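Local atomic coordinates of acylneuraminate lyase (Mycoplasma synoviae, PDB entry 4N4P), a protein that belongs to the dihydrodipicolinate synthetase family of enzymes and folds as a TIM barrel with extra helices at its C-terminal end. Residues 116-121 / 154-159; 84-89 / 110-115; 245-250 / 291-296. All coordinates share one frame; numbering follows the deposited sequence.

Interaction 1: 116-121 / 154-159; sequences FSFNET and FGKLLE
Thr121, which packs against Leu157 across the contact, grips Ser117 O twice. Its backbone donates as Thr121 N to Ser117 O at 2.9 Å. Its hydroxyl donates as Thr121 OG1 to Ser117 O at 3.1 Å, from the opposite face of the carbonyl and 36° out of its plane. The hydroxyl bond holds the rotation of the threonine side chain, with its methyl CG2 4.4 Å from Leu157 CD2.

The same helix start carries a capping box. Ser117 is the N-cap residue, and its OG accepts from Glu120 N at 3.0 Å. In return, Ser117 N donates to Glu120 OE1 at 2.8 Å in a nearly straight bond, and the oxygen accepts with its anti lone pair. The buried Glu120 carboxylate has a second role, because its OE2 takes a hydrogen bond from Trp276 N of the second subunit.

The contact itself is apolar and is led by Phe118. Its CG is anti to the backbone N (chi1 -178°), which sends the ring across to helix 151-158. There the far end of the ring meets Leu157, with CE2 3.8 Å from Leu157 CG and an oblique approach. The leucine runs past the ring in the opposite direction. Lys156 comes in at the ring edge, where its CB is 3.9 Å from Phe118 CZ. The lysine chain bends at chi3 and chi4, but its NZ is distant from the ring, so any cation-pi attraction is weak at most.

Helices 118-131 and 151-158 are successive outer helices of the barrel. Strand 136-139 comes between them in the chain, and Leu157 also packs on Ile138 of that strand.

Interaction 2: 84-89 / 110-115; sequences GSLNIE and TPYYYN
Leu86 and Tyr112 join two neighbouring loops of the TIM barrel, at the C-terminal ends of strands 78-82 and 105-108. The loop of residues 84-87 leads into helix 88-100. The loop of residues 110-115 leads toward helix 118-131.

The main contact is a CH-pi interaction. Leu86 CG lies over one face of the Tyr112 ring, 3.9 Å from its centroid and displaced toward the rim. The closest ring atom is Tyr112 CZ, 3.6 Å from Leu86 CG. The methyls part: Leu86 CD1 stays by the ring, 3.7 Å from Tyr112 CE1, while Leu86 CD2 reaches the backbone of Tyr112 and lies 4.1 Å from Pro111 CB. Tyr112 CG sits between its own backbone N and carbonyl carbon (chi1 50°), and this brings the ring back over the 84-89 segment.

Ser85 CA lies at the ring edge, near its plane, and Ser85 CB is 3.7 Å from Tyr112 OH. The serine hydroxyl is used within its own loop. Ser85 OG accepts from Asn87 N at 3.1 Å and forms an ST turn. Asn87 is the N-cap of helix 88-100, and its OD1 accepts from Glu90 N.

The contact also lies at a subunit interface. Tyr112 packs edge-to-face with Tyr113 of the second subunit, and Leu86 touches Leu56 of that subunit. The polar end of Tyr112 is tied to the other loop through a water. That water accepts from Leu86 N at 3.0 Å and also bonds to Tyr112 OH at 2.8 Å.

Interaction 3: 245-250 / 291-296; sequences VLDLIS and TDKYLK
Asp247 and Lys293 mark the closest backbone approach, with CA atoms 9.7 Å apart, so the gap between the last turns of helices 231-248 and 280-294 is bridged by side chains alone, mostly by the long lysine and tyrosine. One oxygen does most of the work. Asp247 OD2 accepts from Tyr294 OH at 2.6 Å, and the hydroxyl lies above the carboxylate plane, 40° out of it. Lys293 NZ forms a salt bridge with the same Asp247 OD2 at 2.9 Å, coming nearly along the C-O axis.

Lys293 is fully extended, with CG anti to its backbone N (chi1 -175°). Its CG lies 3.6 Å above the plane of the Tyr294 ring, over the centre. Lysine and tyrosine thus reach the aspartate together. Asp247 OD2 sits at the ring edge, and the ring and carboxylate planes are 51° apart. Tyr294 also touches Thr240 and Asp243 of helix 231-248.

Asp247 O is held separately by Ser250, through both its backbone N and its OG, the latter at 2.7 Å. At this partly exposed surface, the ammonium and the phenol would both favour an ionised Asp247, and its charge probably polarises the tyrosine O-H.

In the fold
From the N terminus, interaction 2 comes first: residues 84-89 meet 110-115 and close a loop holding strand 105-108 and most of helix 88-100. Interaction 1 opens at the next residue and closes a loop through helix 118-131, strand 136-139 and helix 151-158. The two adjoin in space, since Phe116 packs on Pro111 and Leu86, and both touch the second subunit. Interaction 3 closes a later loop that contains helix 253-263 and most of helix 280-294, and ties together two C-terminal helices. Its centre is 33 Å from that of interaction 2 and 38 Å from that of interaction 1, across the chain's centre. The three contacts run in series, without nesting or crossing.

Interaction 1: 116-121 / 154-159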
loop_
_atom_site.group_PDB
_atom_site.type_symbol
_atom_site.label_atom_id
_atom_site.label_comp_id
_atom_site.label_asym_id
_atom_site.label_seq_id
_atom_site.Cartn_x
_atom_site.Cartn_y
_atom_site.Cartn_z
ATOM N N PHE A 116 11.942 11.571 -6.993
ATOM C CA PHE A 116 12.359 12.960 -7.027
ATOM C C PHE A 116 11.550 13.784 -6.047
ATOM O O PHE A 116 10.368 13.509 -5.841
ATOM C CB PHE A 116 12.222 13.511 -8.440
ATOM C CG PHE A 116 13.248 12.973 -9.392
ATOM C CD1 PHE A 116 14.560 13.473 -9.370
ATOM C CD2 PHE A 116 12.930 11.961 -10.294
ATOM C CE1 PHE A 116 15.533 12.989 -10.242
ATOM C CE2 PHE A 116 13.911 11.465 -11.175
ATOM C CZ PHE A 116 15.205 11.998 -11.148
ATOM N N SER A 117 12.183 14.785 -5.447
ATOM C CA SER A 117 11.503 15.651 -4.479
ATOM C C SER A 117 10.540 16.612 -5.168
ATOM O O SER A 117 10.584 16.823 -6.401
ATOM C CB SER A 117 12.519 16.461 -3.659
ATOM O OG SER A 117 13.195 17.405 -4.479
ATOM N N PHE A 118 9.670 17.219 -4.367
ATOM C CA PHE A 118 8.813 18.266 -4.911
ATOM C C PHE A 118 9.636 19.356 -5.581
ATOM O O PHE A 118 9.304 19.804 -6.689
ATOM C CB PHE A 118 7.917 18.887 -3.845
ATOM C CG PHE A 118 7.005 19.924 -4.408
ATOM C CD1 PHE A 118 7.383 21.262 -4.416
ATOM C CD2 PHE A 118 5.790 19.550 -5.003
ATOM C CE1 PHE A 118 6.549 22.236 -4.982
ATOM C CE2 PHE A 118 4.954 20.510 -5.571
ATOM C CZ PHE A 118 5.340 21.854 -5.559
ATOM N N ASN A 119 10.700 19.790 -4.894
ATOM C CA ASN A 119 11.575 20.845 -5.389
ATOM C C ASN A 119 12.234 20.463 -6.708
ATOM O O ASN A 119 12.311 21.284 -7.621
ATOM C CB ASN A 119 12.652 21.204 -4.357
ATOM C CG ASN A 119 12.100 21.983 -3.165
ATOM O OD1 ASN A 119 10.999 22.544 -3.218
ATOM N ND2 ASN A 119 12.883 22.040 -2.086
ATOM N N GLU A 120 12.687 19.215 -6.827
ATOM C CA GLU A 120 13.259 18.745 -8.089
ATOM C C GLU A 120 12.228 18.755 -9.206
ATOM O O GLU A 120 12.521 19.171 -10.314
ATOM C CB GLU A 120 13.853 17.349 -7.927
ATOM C CG GLU A 120 15.229 17.408 -7.294
ATOM C CD GLU A 120 15.692 16.081 -6.701
ATOM O OE1 GLU A 120 14.844 15.240 -6.322
ATOM O OE2 GLU A 120 16.924 15.904 -6.596
ATOM N N THR A 121 11.015 18.302 -8.897
ATOM C CA THR A 121 9.931 18.281 -9.855
ATOM C C THR A 121 9.521 19.718 -10.260
ATOM O O THR A 121 9.300 20.004 -11.442
ATOM C CB THR A 121 8.748 17.498 -9.283
ATOM O OG1 THR A 121 9.163 16.139 -9.067
ATOM C CG2 THR A 121 7.562 17.512 -10.247
ATOM N N PHE A 154 0.256 21.114 -5.151
ATOM C CA PHE A 154 0.146 20.928 -6.583
ATOM C C PHE A 154 -0.092 22.260 -7.297
ATOM O O PHE A 154 0.338 22.452 -8.431
ATOM C CB PHE A 154 -0.957 19.925 -6.904
ATOM C CG PHE A 154 -0.949 19.469 -8.311
ATOM C CD1 PHE A 154 0.082 18.664 -8.787
ATOM C CD2 PHE A 154 -1.964 19.837 -9.166
ATOM C CE1 PHE A 154 0.091 18.235 -10.104
ATOM C CE2 PHE A 154 -1.968 19.400 -10.501
ATOM C CZ PHE A 154 -0.944 18.599 -10.963
ATOM N N GLY A 155 -0.749 23.186 -6.604
ATOM C CA GLY A 155 -1.018 24.512 -7.142
ATOM C C GLY A 155 0.228 25.313 -7.407
ATOM O O GLY A 155 0.241 26.158 -8.305
ATOM N N LYS A 156 1.282 25.046 -6.636
ATOM C CA LYS A 156 2.584 25.649 -6.895
ATOM C C LYS A 156 3.139 25.236 -8.265
ATOM O O LYS A 156 3.753 26.049 -8.961
ATOM C CB LYS A 156 3.583 25.300 -5.797
ATOM C CG LYS A 156 3.226 25.881 -4.423
ATOM C CD LYS A 156 4.137 25.286 -3.355
ATOM C CE LYS A 156 3.420 25.170 -2.004
ATOM N NZ LYS A 156 3.970 23.987 -1.239
ATOM N N LEU A 157 2.910 23.979 -8.654
ATOM C CA LEU A 157 3.315 23.530 -9.983
ATOM C C LEU A 157 2.429 24.165 -11.034
ATOM O O LEU A 157 2.910 24.568 -12.085
ATOM C CB LEU A 157 3.289 21.990 -10.102
ATOM C CG LEU A 157 4.172 21.123 -9.187
ATOM C CD1 LEU A 157 3.812 19.622 -9.392
ATOM C CD2 LEU A 157 5.678 21.377 -9.441
ATOM N N LEU A 158 1.128 24.273 -10.743
ATOM C CA LEU A 158 0.164 24.856 -11.698
ATOM C C LEU A 158 0.450 26.321 -12.002
ATOM O O LEU A 158 0.008 26.837 -13.030
ATOM C CB LEU A 158 -1.276 24.724 -11.160
ATOM C CG LEU A 158 -1.834 23.296 -11.160
ATOM C CD1 LEU A 158 -3.170 23.172 -10.392
ATOM C CD2 LEU A 158 -1.983 22.824 -12.607
ATOM N N GLU A 159 1.166 26.980 -11.101
ATOM C CA GLU A 159 1.447 28.411 -11.229
ATOM C C GLU A 159 2.677 28.725 -12.070
ATOM O O GLU A 159 2.912 29.875 -12.438
ATOM C CB GLU A 159 1.643 29.023 -9.859
ATOM C CG GLU A 159 0.355 29.481 -9.241
ATOM C CD GLU A 159 0.523 29.775 -7.770
ATOM O OE1 GLU A 159 1.657 30.128 -7.336
ATOM O OE2 GLU A 159 -0.490 29.644 -7.052
#

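Interaction 2: 84-89 / 110-115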
loop_
_atom_site.group_PDB
_atom_site.type_symbol
_atom_site.label_atom_id
_atom_site.label_comp_id
_atom_site.label_asym_id
_atom_site.label_seq_id
_atom_site.Cartn_x
_atom_site.Cartn_y
_atom_site.Cartn_z
ATOM N N GLY A 84 8.141 15.061 -22.205
ATOM C CA GLY A 84 8.965 14.861 -21.032
ATOM C C GLY A 84 9.785 13.583 -21.034
ATOM O O GLY A 84 9.431 12.605 -21.681
ATOM N N SER A 85 10.874 13.621 -20.276
ATOM C CA SER A 85 11.749 12.472 -20.003
ATOM C C SER A 85 12.780 12.944 -18.983
ATOM O O SER A 85 12.738 14.090 -18.516
ATOM C CB SER A 85 12.447 11.933 -21.275
ATOM O OG SER A 85 13.503 12.793 -21.721
ATOM N N LEU A 86 13.736 12.090 -18.642
ATOM C CA LEU A 86 14.747 12.511 -17.694
ATOM C C LEU A 86 15.842 13.351 -18.355
ATOM O O LEU A 86 16.685 13.924 -17.662
ATOM C CB LEU A 86 15.350 11.312 -16.982
ATOM C CG LEU A 86 14.438 10.596 -15.996
ATOM C CD1 LEU A 86 15.090 9.276 -15.575
ATOM C CD2 LEU A 86 14.075 11.474 -14.793
ATOM N N ASN A 87 15.816 13.430 -19.683
ATOM C CA ASN A 87 16.778 14.251 -20.406
ATOM C C ASN A 87 16.206 15.645 -20.564
ATOM O O ASN A 87 15.396 15.892 -21.449
ATOM C CB ASN A 87 17.130 13.657 -21.772
ATOM C CG ASN A 87 18.323 14.345 -22.412
ATOM O OD1 ASN A 87 18.440 15.572 -22.372
ATOM N ND2 ASN A 87 19.220 13.556 -23.014
ATOM N N ILE A 88 16.633 16.555 -19.697
ATOM C CA ILE A 88 16.064 17.892 -19.688
ATOM C C ILE A 88 16.398 18.696 -20.952
ATOM O O ILE A 88 15.535 19.421 -21.483
ATOM C CB ILE A 88 16.494 18.672 -18.422
ATOM C CG1 ILE A 88 16.283 17.841 -17.131
ATOM C CG2 ILE A 88 15.848 20.050 -18.369
ATOM C CD1 ILE A 88 15.030 16.947 -17.044
ATOM N N GLU A 89 17.626 18.579 -21.459
ATOM C CA GLU A 89 17.982 19.392 -22.633
ATOM C C GLU A 89 17.215 18.942 -23.873
ATOM O O GLU A 89 16.793 19.757 -24.696
ATOM C CB GLU A 89 19.510 19.413 -22.873
ATOM C CG GLU A 89 20.355 19.805 -21.628
ATOM C CD GLU A 89 20.052 21.200 -21.018
ATOM O OE1 GLU A 89 19.638 22.152 -21.744
ATOM O OE2 GLU A 89 20.251 21.330 -19.777
ATOM N N THR A 110 5.820 13.472 -14.906
ATOM C CA THR A 110 6.634 13.573 -13.703
ATOM C C THR A 110 7.977 12.857 -13.917
ATOM O O THR A 110 7.988 11.743 -14.433
ATOM C CB THR A 110 5.912 12.837 -12.533
ATOM O OG1 THR A 110 4.536 13.249 -12.475
ATOM C CG2 THR A 110 6.582 13.114 -11.199
ATOM N N PRO A 111 9.101 13.469 -13.476
ATOM C CA PRO A 111 10.371 12.737 -13.496
ATOM C C PRO A 111 10.194 11.360 -12.841
ATOM O O PRO A 111 9.622 11.246 -11.760
ATOM C CB PRO A 111 11.297 13.632 -12.678
ATOM C CG PRO A 111 10.769 15.031 -12.922
ATOM C CD PRO A 111 9.258 14.823 -12.898
ATOM N N TYR A 112 10.642 10.321 -13.524
ATOM C CA TYR A 112 10.275 8.952 -13.134
ATOM C C TYR A 112 11.489 8.138 -12.688
ATOM O O TYR A 112 12.620 8.631 -12.708
ATOM C CB TYR A 112 9.632 8.233 -14.311
ATOM C CG TYR A 112 10.450 8.346 -15.555
ATOM C CD1 TYR A 112 11.376 7.370 -15.923
ATOM C CD2 TYR A 112 10.325 9.464 -16.351
ATOM C CE1 TYR A 112 12.146 7.536 -17.078
ATOM C CE2 TYR A 112 11.048 9.621 -17.477
ATOM C CZ TYR A 112 11.949 8.684 -17.849
ATOM O OH TYR A 112 12.626 8.960 -19.012
ATOM N N TYR A 113 11.209 6.873 -12.354
ATOM C CA TYR A 113 12.184 5.888 -11.846
ATOM C C TYR A 113 12.680 6.205 -10.442
ATOM O O TYR A 113 12.409 5.460 -9.504
ATOM C CB TYR A 113 13.357 5.705 -12.799
ATOM C CG TYR A 113 14.208 4.515 -12.417
ATOM C CD1 TYR A 113 15.410 4.691 -11.732
ATOM C CD2 TYR A 113 13.779 3.219 -12.694
ATOM C CE1 TYR A 113 16.185 3.602 -11.356
ATOM C CE2 TYR A 113 14.551 2.110 -12.317
ATOM C CZ TYR A 113 15.743 2.319 -11.660
ATOM O OH TYR A 113 16.513 1.247 -11.295
ATOM N N TYR A 114 13.423 7.308 -10.304
ATOM C CA TYR A 114 13.861 7.750 -9.001
ATOM C C TYR A 114 12.717 8.426 -8.290
ATOM O O TYR A 114 11.754 8.859 -8.911
ATOM C CB TYR A 114 14.998 8.755 -9.144
ATOM C CG TYR A 114 16.232 8.191 -9.778
ATOM C CD1 TYR A 114 17.137 7.430 -9.023
ATOM C CD2 TYR A 114 16.523 8.444 -11.125
ATOM C CE1 TYR A 114 18.292 6.916 -9.598
ATOM C CE2 TYR A 114 17.674 7.934 -11.721
ATOM C CZ TYR A 114 18.557 7.169 -10.952
ATOM O OH TYR A 114 19.699 6.665 -11.534
ATOM N N ASN A 115 12.855 8.530 -6.981
ATOM C CA ASN A 115 11.939 9.295 -6.174
ATOM C C ASN A 115 12.450 10.724 -6.112
ATOM O O ASN A 115 13.288 11.044 -5.288
ATOM C CB ASN A 115 11.862 8.691 -4.779
ATOM C CG ASN A 115 11.161 7.338 -4.774
ATOM O OD1 ASN A 115 11.673 6.360 -4.212
ATOM N ND2 ASN A 115 10.001 7.272 -5.417
HETATM O O HOH W 1 15.030 9.889 -20.190
#

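Interaction 3: 245-250 / 291-296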
loop_
_atom_site.group_PDB
_atom_site.type_symbol
_atom_site.label_atom_id
_atom_site.label_comp_id
_atom_site.label_asym_id
_atom_site.label_seq_id
_atom_site.Cartn_x
_atom_site.Cartn_y
_atom_site.Cartn_z
ATOM N N VAL A 245 -13.252 -1.815 -22.096
ATOM C CA VAL A 245 -11.881 -1.569 -21.640
ATOM C C VAL A 245 -11.261 -2.834 -21.052
ATOM O O VAL A 245 -10.149 -3.204 -21.424
ATOM C CB VAL A 245 -11.794 -0.405 -20.635
ATOM C CG1 VAL A 245 -10.331 -0.191 -20.215
ATOM C CG2 VAL A 245 -12.372 0.909 -21.270
ATOM N N LEU A 246 -11.979 -3.510 -20.150
ATOM C CA LEU A 246 -11.469 -4.736 -19.541
ATOM C C LEU A 246 -11.224 -5.854 -20.591
ATOM O O LEU A 246 -10.207 -6.587 -20.527
ATOM C CB LEU A 246 -12.432 -5.217 -18.443
ATOM C CG LEU A 246 -12.417 -4.278 -17.229
ATOM C CD1 LEU A 246 -13.349 -4.759 -16.116
ATOM C CD2 LEU A 246 -10.993 -4.102 -16.710
ATOM N N ASP A 247 -12.133 -5.961 -21.557
ATOM C CA ASP A 247 -11.969 -6.959 -22.631
ATOM C C ASP A 247 -10.745 -6.595 -23.463
ATOM O O ASP A 247 -9.926 -7.465 -23.808
ATOM C CB ASP A 247 -13.239 -7.059 -23.518
ATOM C CG ASP A 247 -14.279 -8.015 -22.964
ATOM O OD1 ASP A 247 -13.966 -8.838 -22.089
ATOM O OD2 ASP A 247 -15.412 -7.994 -23.463
ATOM N N LEU A 248 -10.614 -5.310 -23.791
ATOM C CA LEU A 248 -9.485 -4.835 -24.614
ATOM C C LEU A 248 -8.137 -5.196 -23.999
ATOM O O LEU A 248 -7.238 -5.698 -24.693
ATOM C CB LEU A 248 -9.576 -3.312 -24.789
ATOM C CG LEU A 248 -8.454 -2.644 -25.590
ATOM C CD1 LEU A 248 -8.490 -3.111 -27.057
ATOM C CD2 LEU A 248 -8.587 -1.120 -25.491
ATOM N N ILE A 249 -8.009 -4.954 -22.692
ATOM C CA ILE A 249 -6.724 -5.140 -22.017
ATOM C C ILE A 249 -6.544 -6.556 -21.509
ATOM O O ILE A 249 -5.598 -6.835 -20.750
ATOM C CB ILE A 249 -6.479 -4.102 -20.884
ATOM C CG1 ILE A 249 -7.525 -4.274 -19.767
ATOM C CG2 ILE A 249 -6.479 -2.673 -21.475
ATOM C CD1 ILE A 249 -7.344 -3.334 -18.568
ATOM N N SER A 250 -7.406 -7.477 -21.923
ATOM C CA SER A 250 -7.120 -8.876 -21.597
ATOM C C SER A 250 -5.908 -9.364 -22.404
ATOM O O SER A 250 -5.335 -10.414 -22.111
ATOM C CB SER A 250 -8.350 -9.769 -21.772
ATOM O OG SER A 250 -8.742 -9.783 -23.122
ATOM N N THR A 291 -13.749 -5.625 -31.914
ATOM C CA THR A 291 -14.433 -4.904 -32.997
ATOM C C THR A 291 -15.901 -5.316 -33.141
ATOM O O THR A 291 -16.797 -4.453 -33.184
ATOM C CB THR A 291 -13.673 -5.078 -34.350
ATOM O OG1 THR A 291 -12.384 -4.472 -34.247
ATOM C CG2 THR A 291 -14.415 -4.435 -35.499
ATOM N N ASP A 292 -16.147 -6.619 -33.233
ATOM C CA ASP A 292 -17.501 -7.119 -33.433
ATOM C C ASP A 292 -18.373 -6.880 -32.208
ATOM O O ASP A 292 -19.567 -6.596 -32.348
ATOM C CB ASP A 292 -17.509 -8.623 -33.776
ATOM C CG ASP A 292 -16.774 -8.932 -35.067
ATOM O OD1 ASP A 292 -16.611 -7.993 -35.888
ATOM O OD2 ASP A 292 -16.331 -10.104 -35.240
ATOM N N LYS A 293 -17.800 -7.011 -31.015
ATOM C CA LYS A 293 -18.590 -6.832 -29.785
ATOM C C LYS A 293 -18.933 -5.370 -29.512
ATOM O O LYS A 293 -20.076 -5.046 -29.101
ATOM C CB LYS A 293 -17.891 -7.457 -28.557
ATOM C CG LYS A 293 -18.736 -7.396 -27.255
ATOM C CD LYS A 293 -18.127 -8.294 -26.161
ATOM C CE LYS A 293 -18.936 -8.255 -24.866
ATOM N NZ LYS A 293 -18.135 -9.020 -23.831
ATOM N N TYR A 294 -17.957 -4.491 -29.718
ATOM C CA TYR A 294 -18.097 -3.092 -29.243
ATOM C C TYR A 294 -18.108 -2.020 -30.309
ATOM O O TYR A 294 -18.670 -0.944 -30.075
ATOM C CB TYR A 294 -16.977 -2.770 -28.252
ATOM C CG TYR A 294 -17.005 -3.622 -27.017
ATOM C CD1 TYR A 294 -18.027 -3.460 -26.055
ATOM C CD2 TYR A 294 -16.033 -4.602 -26.814
ATOM C CE1 TYR A 294 -18.059 -4.241 -24.924
ATOM C CE2 TYR A 294 -16.042 -5.401 -25.670
ATOM C CZ TYR A 294 -17.064 -5.204 -24.729
ATOM O OH TYR A 294 -17.105 -5.983 -23.603
ATOM N N LEU A 295 -17.476 -2.289 -31.456
ATOM C CA LEU A 295 -17.067 -1.198 -32.368
ATOM C C LEU A 295 -17.788 -1.115 -33.704
ATOM O O LEU A 295 -17.391 -0.330 -34.580
ATOM C CB LEU A 295 -15.549 -1.228 -32.616
ATOM C CG LEU A 295 -14.620 -1.358 -31.416
ATOM C CD1 LEU A 295 -13.140 -1.283 -31.839
ATOM C CD2 LEU A 295 -14.952 -0.259 -30.349
ATOM N N LYS A 296 -18.840 -1.887 -33.884
ATOM C CA LYS A 296 -19.595 -1.766 -35.125
ATOM C C LYS A 296 -20.492 -0.527 -35.140
ATOM O O LYS A 296 -20.749 0.119 -34.104
ATOM C CB LYS A 296 -20.366 -3.042 -35.415
ATOM C CG LYS A 296 -19.429 -4.178 -35.768
ATOM C CD LYS A 296 -18.616 -3.860 -37.025
ATOM C CE LYS A 296 -17.715 -5.022 -37.425
ATOM N NZ LYS A 296 -18.474 -6.287 -37.619
ATOM O OXT LYS A 296 -20.956 -0.129 -36.213
#